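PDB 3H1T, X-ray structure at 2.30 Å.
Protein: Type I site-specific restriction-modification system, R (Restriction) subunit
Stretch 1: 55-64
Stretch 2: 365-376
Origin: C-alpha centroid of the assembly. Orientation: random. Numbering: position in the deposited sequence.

Stretch 1 55-64: TFTDGRVQFK
Stretch 2, residues 365-376: GIDDGFLAPYRV

Two distant segments of one chain meet where a helix ends: residues 55-64 run as a loop into a strand at 61-64, while 365-376 closes a helix, turns through a loop and enters a strand at 374. Both run the same general way, from Thr-57 beside Asp-368 (CA-CA 5.1 Å) to Arg-60 beside Gly-369 (CA-CA 4.2 Å); beyond this the backbones separate and Phe-63 meets Arg-375 through side chains. Together they bury 648 Å². Gly-369 leaves the helix with phi/psi 80/20 in a Schellman motif: Phe-370 N bonds Gly-365 O at 2.9 Å and Gly-369 N bonds Ile-366 O at 3.1 Å.

Phe-56 (phi/psi -130/9, chi1 p) offers its backbone: its O lies 3.9 Å from Phe-370 CE2, at the edge of that ring, whose chi1 is m. Thr-57 (-126/164, chi1 -95°, between wells) sets its CG2 3.2 Å from Asp-368 O. That carbonyl, just before Gly-369, is the acceptor for the loop. Asp-58 N donates to Asp-368 O at 2.8 Å with an angle of 156°, and Gly-59 N adds a weak bond to Asp-368 O at 3.4 Å. Asp-58 (-106/-6, chi1 m) points its CB toward stretch 2, and its OD2 comes within 3.2 Å of Phe-370 CE1.

Gly-59 (97/120) adopts backbone angles that by themselves call for glycine. Its O accepts a CA-H...O contact from Gly-369 CA at 3.2 Å. A CB on Gly-369 would sit 2.3 Å from Gly-59 O, so the close approach leaves no room for a CB, and the positive phi also favours glycine.

Arg-60 (-61/132; chi1 and chi2 t, chi3 -118°, chi4 -85°) lays its side chain along the last helical turn. Its CG is 3.4 Å from Ile-366 O, Asp-367 CA lies over one guanidinium face, and NE makes a salt bridge with Asp-367 OD1 (chi1 t) at 3.4 Å; the hydrogen bond within it is weak (angle 139°).

Val-61 (-70/118, chi1 t) starts the strand. Its N donates to a water at 2.9 Å; the water donates to Ile-366 O at 2.6 Å, bridging backbones too far apart for a direct bond. Val-61 CG1 packs 3.7 Å from Pro-373 CG, an apolar contact on a C-gamma endo ring. Gln-62 points its CB away. Phe-63 (-133/148, chi1 m, chi2 82°), though poorly ordered, turns toward stretch 2 and receives Arg-375 over its face: Arg-375 CZ is 3.8 Å from the ring centroid, a cation-pi pairing reached with chi1 m, chi2 p and chi3 t.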

ATOM      1  N   THR A  55      -0.703 -15.837  12.277  1.00 32.51           N
ATOM      2  CA  THR A  55      -0.836 -15.808  10.828  1.00 31.48           C
ATOM      3  C   THR A  55      -1.085 -14.348  10.505  1.00 30.37           C
ATOM      4  O   THR A  55      -2.021 -13.744  11.027  1.00 30.27           O
ATOM      5  CB  THR A  55      -2.020 -16.672  10.362  1.00 34.39           C
ATOM      6  OG1 THR A  55      -1.873 -17.996  10.883  1.00 35.34           O
ATOM      7  CG2 THR A  55      -2.054 -16.761   8.849  1.00 34.62           C
ATOM      8  N   PHE A  56      -0.245 -13.770   9.658  1.00 29.61           N
ATOM      9  CA  PHE A  56      -0.382 -12.357   9.349  1.00 29.75           C
ATOM     10  C   PHE A  56      -0.394 -12.036   7.864  1.00 30.64           C
ATOM     11  O   PHE A  56      -0.329 -10.868   7.485  1.00 31.01           O
ATOM     12  CB  PHE A  56       0.749 -11.584  10.027  1.00 26.97           C
ATOM     13  CG  PHE A  56       2.127 -12.068   9.644  1.00 25.81           C
ATOM     14  CD1 PHE A  56       2.693 -13.167  10.281  1.00 25.33           C
ATOM     15  CD2 PHE A  56       2.846 -11.436   8.631  1.00 25.63           C
ATOM     16  CE1 PHE A  56       3.950 -13.629   9.914  1.00 23.09           C
ATOM     17  CE2 PHE A  56       4.104 -11.885   8.260  1.00 22.29           C
ATOM     18  CZ  PHE A  56       4.661 -12.986   8.900  1.00 23.28           C
ATOM     19  N   THR A  57      -0.456 -13.065   7.027  1.00 29.34           N
ATOM     20  CA  THR A  57      -0.482 -12.888   5.576  1.00 30.10           C
ATOM     21  C   THR A  57      -1.697 -13.634   5.014  1.00 31.59           C
ATOM     22  O   THR A  57      -2.294 -14.450   5.714  1.00 30.07           O
ATOM     23  CB  THR A  57       0.833 -13.405   4.968  1.00 35.62           C
ATOM     24  OG1 THR A  57       1.739 -12.307   4.817  1.00 38.69           O
ATOM     25  CG2 THR A  57       0.606 -14.085   3.639  1.00 34.85           C
ATOM     26  N   ASP A  58      -2.092 -13.332   3.779  1.00 31.46           N
ATOM     27  CA  ASP A  58      -3.251 -13.988   3.181  1.00 29.93           C
ATOM     28  C   ASP A  58      -2.917 -15.024   2.127  1.00 30.80           C
ATOM     29  O   ASP A  58      -3.812 -15.709   1.645  1.00 29.91           O
ATOM     30  CB  ASP A  58      -4.210 -12.969   2.564  1.00 30.75           C
ATOM     31  CG  ASP A  58      -5.103 -12.329   3.586  1.00 34.15           C
ATOM     32  OD1 ASP A  58      -5.064 -12.764   4.764  1.00 36.72           O
ATOM     33  OD2 ASP A  58      -5.848 -11.399   3.223  1.00 34.65           O
ATOM     34  N   GLY A  59      -1.642 -15.150   1.774  1.00 29.15           N
ATOM     35  CA  GLY A  59      -1.267 -16.141   0.780  1.00 28.25           C
ATOM     36  C   GLY A  59      -1.126 -15.560  -0.615  1.00 27.94           C
ATOM     37  O   GLY A  59      -2.073 -15.019  -1.187  1.00 27.49           O
ATOM     38  N   ARG A  60       0.063 -15.677  -1.181  1.00 29.29           N
ATOM     39  CA  ARG A  60       0.282 -15.145  -2.513  1.00 32.26           C
ATOM     40  C   ARG A  60      -0.635 -15.816  -3.523  1.00 33.09           C
ATOM     41  O   ARG A  60      -0.768 -17.039  -3.537  1.00 34.08           O
ATOM     42  CB  ARG A  60       1.740 -15.332  -2.955  1.00 28.26           C
ATOM     43  CG  ARG A  60       2.062 -14.587  -4.233  1.00 30.12           C
ATOM     44  CD  ARG A  60       3.186 -15.257  -4.990  1.00 31.32           C
ATOM     45  NE  ARG A  60       4.362 -14.408  -5.134  1.00 32.78           N
ATOM     46  CZ  ARG A  60       4.533 -13.510  -6.095  1.00 34.68           C
ATOM     47  NH1 ARG A  60       3.602 -13.335  -7.017  1.00 36.72           N
ATOM     48  NH2 ARG A  60       5.645 -12.792  -6.141  1.00 36.97           N
ATOM     49  N   VAL A  61      -1.292 -15.006  -4.348  1.00 34.71           N
ATOM     50  CA  VAL A  61      -2.149 -15.545  -5.389  1.00 36.36           C
ATOM     51  C   VAL A  61      -1.200 -16.184  -6.392  1.00 40.14           C
ATOM     52  O   VAL A  61      -0.357 -15.509  -6.985  1.00 39.79           O
ATOM     53  CB  VAL A  61      -2.963 -14.447  -6.102  1.00 27.28           C
ATOM     54  CG1 VAL A  61      -3.503 -14.992  -7.430  1.00 24.15           C
ATOM     55  CG2 VAL A  61      -4.119 -13.990  -5.226  1.00 23.84           C
ATOM     56  N   GLN A  62      -1.329 -17.493  -6.561  1.00 44.10           N
ATOM     57  CA  GLN A  62      -0.473 -18.246  -7.469  1.00 48.55           C
ATOM     58  C   GLN A  62      -1.261 -18.905  -8.582  1.00 51.64           C
ATOM     59  O   GLN A  62      -2.490 -18.813  -8.639  1.00 52.12           O
ATOM     60  CB  GLN A  62       0.263 -19.349  -6.711  1.00 64.83           C
ATOM     61  CG  GLN A  62       1.558 -18.947  -6.041  1.00 67.72           C
ATOM     62  CD  GLN A  62       1.934 -19.917  -4.938  1.00 69.79           C
ATOM     63  OE1 GLN A  62       1.482 -21.066  -4.922  1.00 69.09           O
ATOM     64  NE2 GLN A  62       2.766 -19.462  -4.011  1.00 71.52           N
ATOM     65  N   PHE A  63      -0.538 -19.588  -9.467  1.00 70.85           N
ATOM     66  CA  PHE A  63      -1.151 -20.305 -10.577  1.00 74.65           C
ATOM     67  C   PHE A  63      -0.563 -21.705 -10.666  1.00 77.36           C
ATOM     68  O   PHE A  63       0.598 -21.940 -10.331  1.00 78.11           O
ATOM     69  CB  PHE A  63      -0.946 -19.558 -11.900  1.00 59.10           C
ATOM     70  CG  PHE A  63      -1.583 -18.191 -11.932  1.00 59.23           C
ATOM     71  CD1 PHE A  63      -0.936 -17.094 -11.366  1.00 59.93           C
ATOM     72  CD2 PHE A  63      -2.832 -17.996 -12.524  1.00 59.18           C
ATOM     73  CE1 PHE A  63      -1.511 -15.821 -11.389  1.00 58.57           C
ATOM     74  CE2 PHE A  63      -3.420 -16.718 -12.549  1.00 58.63           C
ATOM     75  CZ  PHE A  63      -2.751 -15.633 -11.982  1.00 57.80           C
ATOM     76  N   LYS A  64      -1.382 -22.647 -11.102  1.00 91.81           N
ATOM     77  CA  LYS A  64      -0.941 -24.033 -11.235  1.00 93.76           C
ATOM     78  C   LYS A  64      -1.692 -24.575 -12.430  1.00 94.77           C
ATOM     79  O   LYS A  64      -2.928 -24.651 -12.404  1.00 95.23           O
ATOM     80  CB  LYS A  64      -1.329 -24.860 -10.008  1.00 80.77           C
ATOM     81  CG  LYS A  64      -0.763 -24.412  -8.662  1.00 82.32           C
ATOM     82  CD  LYS A  64       0.725 -24.706  -8.502  1.00 83.19           C
ATOM     83  CE  LYS A  64       1.122 -24.649  -7.026  1.00 83.80           C
ATOM     84  NZ  LYS A  64       0.400 -23.549  -6.319  1.00 84.49           N
ATOM     85  N   GLY A 365       3.270  -6.554  -1.113  1.00 23.82           N
ATOM     86  CA  GLY A 365       1.830  -6.700  -1.120  1.00 25.31           C
ATOM     87  C   GLY A 365       1.386  -7.922  -1.908  1.00 27.39           C
ATOM     88  O   GLY A 365       0.555  -8.706  -1.432  1.00 28.21           O
ATOM     89  N   ILE A 366       1.926  -8.115  -3.104  1.00 23.98           N
ATOM     90  CA  ILE A 366       1.545  -9.283  -3.889  1.00 24.60           C
ATOM     91  C   ILE A 366       1.973 -10.549  -3.165  1.00 25.75           C
ATOM     92  O   ILE A 366       1.224 -11.516  -3.093  1.00 27.28           O
ATOM     93  CB  ILE A 366       2.211  -9.337  -5.296  1.00 24.57           C
ATOM     94  CG1 ILE A 366       1.790  -8.140  -6.148  1.00 23.35           C
ATOM     95  CG2 ILE A 366       1.774 -10.612  -6.015  1.00 24.53           C
ATOM     96  CD1 ILE A 366       2.566  -8.043  -7.438  1.00 24.88           C
ATOM     97  N   ASP A 367       3.181 -10.543  -2.618  1.00 31.28           N
ATOM     98  CA  ASP A 367       3.648 -11.719  -1.917  1.00 31.07           C
ATOM     99  C   ASP A 367       2.836 -12.039  -0.670  1.00 31.17           C
ATOM    100  O   ASP A 367       2.754 -13.193  -0.272  1.00 30.59           O
ATOM    101  CB  ASP A 367       5.117 -11.599  -1.528  1.00 30.13           C
ATOM    102  CG  ASP A 367       5.709 -12.942  -1.158  1.00 33.23           C
ATOM    103  OD1 ASP A 367       5.575 -13.866  -1.988  1.00 34.73           O
ATOM    104  OD2 ASP A 367       6.291 -13.085  -0.060  1.00 34.47           O
ATOM    105  N   ASP A 368       2.231 -11.028  -0.058  1.00 25.29           N
ATOM    106  CA  ASP A 368       1.451 -11.262   1.147  1.00 24.62           C
ATOM    107  C   ASP A 368      -0.003 -11.600   0.837  1.00 25.86           C
ATOM    108  O   ASP A 368      -0.780 -11.903   1.741  1.00 25.25           O
ATOM    109  CB  ASP A 368       1.499 -10.031   2.059  1.00 28.05           C
ATOM    110  CG  ASP A 368       2.875  -9.793   2.669  1.00 28.45           C
ATOM    111  OD1 ASP A 368       3.756 -10.668   2.574  1.00 25.45           O
ATOM    112  OD2 ASP A 368       3.059  -8.720   3.268  1.00 28.30           O
ATOM    113  N   GLY A 369      -0.362 -11.532  -0.441  1.00 25.87           N
ATOM    114  CA  GLY A 369      -1.725 -11.820  -0.836  1.00 27.69           C
ATOM    115  C   GLY A 369      -2.664 -10.647  -0.599  1.00 27.24           C
ATOM    116  O   GLY A 369      -3.876 -10.815  -0.528  1.00 28.54           O
ATOM    117  N   PHE A 370      -2.101  -9.447  -0.483  1.00 30.93           N
ATOM    118  CA  PHE A 370      -2.889  -8.246  -0.232  1.00 29.83           C
ATOM    119  C   PHE A 370      -3.086  -7.351  -1.442  1.00 28.71           C
ATOM    120  O   PHE A 370      -3.905  -6.439  -1.415  1.00 30.33           O
ATOM    121  CB  PHE A 370      -2.250  -7.433   0.894  1.00 29.13           C
ATOM    122  CG  PHE A 370      -2.399  -8.061   2.246  1.00 31.10           C
ATOM    123  CD1 PHE A 370      -3.648  -8.509   2.686  1.00 30.25           C
ATOM    124  CD2 PHE A 370      -1.302  -8.175   3.101  1.00 33.81           C
ATOM    125  CE1 PHE A 370      -3.800  -9.064   3.963  1.00 31.18           C
ATOM    126  CE2 PHE A 370      -1.443  -8.728   4.384  1.00 32.73           C
ATOM    127  CZ  PHE A 370      -2.691  -9.172   4.813  1.00 31.46           C
ATOM    128  N   LEU A 371      -2.314  -7.601  -2.487  1.00 24.67           N
ATOM    129  CA  LEU A 371      -2.423  -6.847  -3.727  1.00 25.90           C
ATOM    130  C   LEU A 371      -2.431  -7.900  -4.823  1.00 26.85           C
ATOM    131  O   LEU A 371      -1.944  -9.012  -4.616  1.00 26.33           O
ATOM    132  CB  LEU A 371      -1.250  -5.881  -3.894  1.00 22.44           C
ATOM    133  CG  LEU A 371      -1.191  -4.670  -2.962  1.00 23.55           C
ATOM    134  CD1 LEU A 371       0.029  -3.843  -3.338  1.00 22.88           C
ATOM    135  CD2 LEU A 371      -2.460  -3.829  -3.084  1.00 20.71           C
ATOM    136  N   ALA A 372      -2.967  -7.554  -5.989  1.00 30.50           N
ATOM    137  CA  ALA A 372      -3.085  -8.515  -7.077  1.00 30.28           C
ATOM    138  C   ALA A 372      -1.917  -8.645  -8.046  1.00 30.09           C
ATOM    139  O   ALA A 372      -1.285  -7.663  -8.416  1.00 32.16           O
ATOM    140  CB  ALA A 372      -4.375  -8.243  -7.855  1.00 25.72           C
ATOM    141  N   PRO A 373      -1.602  -9.880  -8.459  1.00 27.04           N
ATOM    142  CA  PRO A 373      -0.506 -10.120  -9.414  1.00 27.26           C
ATOM    143  C   PRO A 373      -0.946  -9.735 -10.845  1.00 29.13           C
ATOM    144  O   PRO A 373      -2.135  -9.534 -11.085  1.00 28.61           O
ATOM    145  CB  PRO A 373      -0.219 -11.616  -9.230  1.00 19.36           C
ATOM    146  CG  PRO A 373      -1.571 -12.167  -8.842  1.00 19.10           C
ATOM    147  CD  PRO A 373      -2.052 -11.146  -7.851  1.00 19.37           C
ATOM    148  N   TYR A 374      -0.023  -9.652 -11.798  1.00 30.14           N
ATOM    149  CA  TYR A 374      -0.405  -9.230 -13.145  1.00 31.58           C
ATOM    150  C   TYR A 374       0.342  -9.897 -14.297  1.00 32.97           C
ATOM    151  O   TYR A 374       1.438 -10.426 -14.118  1.00 33.39           O
ATOM    152  CB  TYR A 374      -0.215  -7.708 -13.246  1.00 32.83           C
ATOM    153  CG  TYR A 374       1.187  -7.255 -12.857  1.00 34.02           C
ATOM    154  CD1 TYR A 374       2.248  -7.337 -13.765  1.00 32.70           C
ATOM    155  CD2 TYR A 374       1.472  -6.827 -11.551  1.00 34.26           C
ATOM    156  CE1 TYR A 374       3.545  -7.009 -13.378  1.00 29.26           C
ATOM    157  CE2 TYR A 374       2.768  -6.503 -11.168  1.00 32.16           C
ATOM    158  CZ  TYR A 374       3.796  -6.596 -12.079  1.00 32.34           C
ATOM    159  OH  TYR A 374       5.066  -6.277 -11.655  1.00 32.47           O
ATOM    160  N   ARG A 375      -0.276  -9.871 -15.475  1.00 32.82           N
ATOM    161  CA  ARG A 375       0.331 -10.400 -16.691  1.00 32.80           C
ATOM    162  C   ARG A 375       0.591  -9.225 -17.619  1.00 32.85           C
ATOM    163  O   ARG A 375      -0.243  -8.329 -17.733  1.00 31.93           O
ATOM    164  CB  ARG A 375      -0.602 -11.371 -17.422  1.00 53.10           C
ATOM    165  CG  ARG A 375      -0.675 -12.758 -16.848  1.00 60.74           C
ATOM    166  CD  ARG A 375      -1.509 -12.797 -15.587  1.00 65.92           C
ATOM    167  NE  ARG A 375      -1.408 -14.088 -14.910  1.00 71.23           N
ATOM    168  CZ  ARG A 375      -1.900 -15.231 -15.385  1.00 74.00           C
ATOM    169  NH1 ARG A 375      -2.546 -15.259 -16.550  1.00 74.80           N
ATOM    170  NH2 ARG A 375      -1.726 -16.356 -14.703  1.00 74.26           N
ATOM    171  N   VAL A 376       1.744  -9.202 -18.271  1.00 32.69           N
ATOM    172  CA  VAL A 376       2.007  -8.131 -19.202  1.00 32.47           C
ATOM    173  C   VAL A 376       1.928  -8.663 -20.632  1.00 32.29           C
ATOM    174  O   VAL A 376       2.478  -9.713 -20.952  1.00 31.01           O
ATOM    175  CB  VAL A 376       3.398  -7.489 -19.011  1.00 26.31           C
ATOM    176  CG1 VAL A 376       3.593  -6.402 -20.065  1.00 23.61           C
ATOM    177  CG2 VAL A 376       3.532  -6.901 -17.625  1.00 26.62           C
TER
HETATM  178  O   HOH W   1      -1.132 -12.190  -3.914  1.00 33.85           O